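Local coordinates for protein 11S globulin isoform 1 (Cocos nucifera, PDB 5WPW) that serves as a seed storage protein, a hexameric 11S globulin of the cupin family that holds nutrient reserves and is a potential food allergen of coconut, at the interface of chains A and B. Residues are numbered along the deposited sequence; one frame, centred on the assembly and turned at random. Chains: chain A/B, 11S globulin isoform 1.

The interface of chains A and B. Residues chain A 392-393; chain B 158-160, 180, 202, 204.
The last turn of helix 386-393 of chain A inserts A:Tyr393 into a pocket of chain B built from the loop at B:Leu158 to B:Gly160, the end of helix 196-202 and B:Cys204. The tyrosine ring is sandwiched between two methyl groups. B:Leu202 CD2 sits over the middle of one face, 3.3 Å from the centroid of the A:Tyr393 ring. B:Ala159 CB lies against the other face, 3.8 Å from the same centroid. It is displaced towards the CE1 corner, where it meets A:Tyr393 CE1 at 3.3 Å. A branched leucine can send one methyl onto the ring centre; the short alanine lets the loop backbone come close. On this second face A:Ser392 CB also lies towards the rim and touches B:Ala159 CB at 3.7 Å, a small residue that suits close approach of the loop.

In A:Tyr393, CG lies anti to the carbonyl carbon (chi1 -60°), which directs the ring between B:Leu202 and B:Ala159. The phenol OH of A:Tyr393 donates a hydrogen bond of 2.9 Å to the backbone O of B:Leu158, approaching from above the carbonyl plane, 55° out of it. The phenol thus suits a greasy slot with a polar end, since the bond ties down its tip and the methyls hold its faces. B:Leu180 CD1 adds apolar lining near that hydroxyl.

B:Cys204 SG rests 3.6 Å from A:Tyr393 CD1 and accepts a hydrogen bond from B:Gly160 N, linking two walls of the pocket. A large, polarisable sulfur probably suits both contacts.

The pocket lies beside the 3-10 helix 179-182 of chain B, where helical segments of neighbouring cupin subunits interlock, one of the subunit contacts within the hexamer.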
# COMPACT_ATOMS: atom_id res chain seq x y z
N SER A 392 -12.16 23.41 33.07
CA SER A 392 -13.26 22.80 32.32
C SER A 392 -14.44 22.45 33.22
O SER A 392 -15.60 22.65 32.84
CB SER A 392 -12.79 21.51 31.61
OG SER A 392 -11.73 21.79 30.69
N TYR A 393 -14.17 21.85 34.37
CA TYR A 393 -15.21 21.40 35.28
C TYR A 393 -15.40 22.33 36.48
O TYR A 393 -16.19 22.01 37.36
CB TYR A 393 -14.90 19.98 35.76
CG TYR A 393 -14.81 18.95 34.65
CD1 TYR A 393 -15.95 18.53 33.98
CD2 TYR A 393 -13.59 18.42 34.27
CE1 TYR A 393 -15.87 17.58 32.97
CE2 TYR A 393 -13.50 17.49 33.27
CZ TYR A 393 -14.63 17.08 32.61
OH TYR A 393 -14.51 16.14 31.60
N LEU B 158 -16.79 16.96 26.19
CA LEU B 158 -16.34 16.23 27.37
C LEU B 158 -16.60 17.02 28.65
O LEU B 158 -16.69 16.43 29.73
CB LEU B 158 -14.85 15.90 27.25
CG LEU B 158 -14.35 14.80 26.29
CD1 LEU B 158 -12.93 14.38 26.66
CD2 LEU B 158 -15.28 13.63 26.28
N ALA B 159 -16.73 18.33 28.54
CA ALA B 159 -17.02 19.16 29.69
C ALA B 159 -17.86 20.33 29.23
O ALA B 159 -17.79 20.73 28.06
CB ALA B 159 -15.74 19.65 30.36
N GLY B 160 -18.66 20.88 30.14
CA GLY B 160 -19.38 22.12 29.86
C GLY B 160 -20.74 21.93 29.22
O GLY B 160 -21.35 20.86 29.27
N LEU B 180 -20.87 13.34 29.91
CA LEU B 180 -20.95 12.79 31.26
C LEU B 180 -22.30 13.06 31.90
O LEU B 180 -22.74 12.29 32.76
CB LEU B 180 -19.83 13.35 32.12
CG LEU B 180 -18.41 13.17 31.58
CD1 LEU B 180 -17.40 13.73 32.57
CD2 LEU B 180 -18.12 11.70 31.24
N LEU B 202 -18.58 16.94 37.73
CA LEU B 202 -18.14 16.62 36.38
C LEU B 202 -19.26 16.79 35.37
O LEU B 202 -19.00 17.12 34.21
CB LEU B 202 -17.58 15.20 36.32
CG LEU B 202 -16.18 15.10 36.93
CD1 LEU B 202 -15.81 13.65 37.06
CD2 LEU B 202 -15.14 15.86 36.10
N CYS B 204 -21.38 19.13 35.21
CA CYS B 204 -21.42 20.54 34.79
C CYS B 204 -22.85 21.07 34.68
O CYS B 204 -23.19 21.80 33.75
CB CYS B 204 -20.67 20.73 33.46
SG CYS B 204 -18.87 20.53 33.56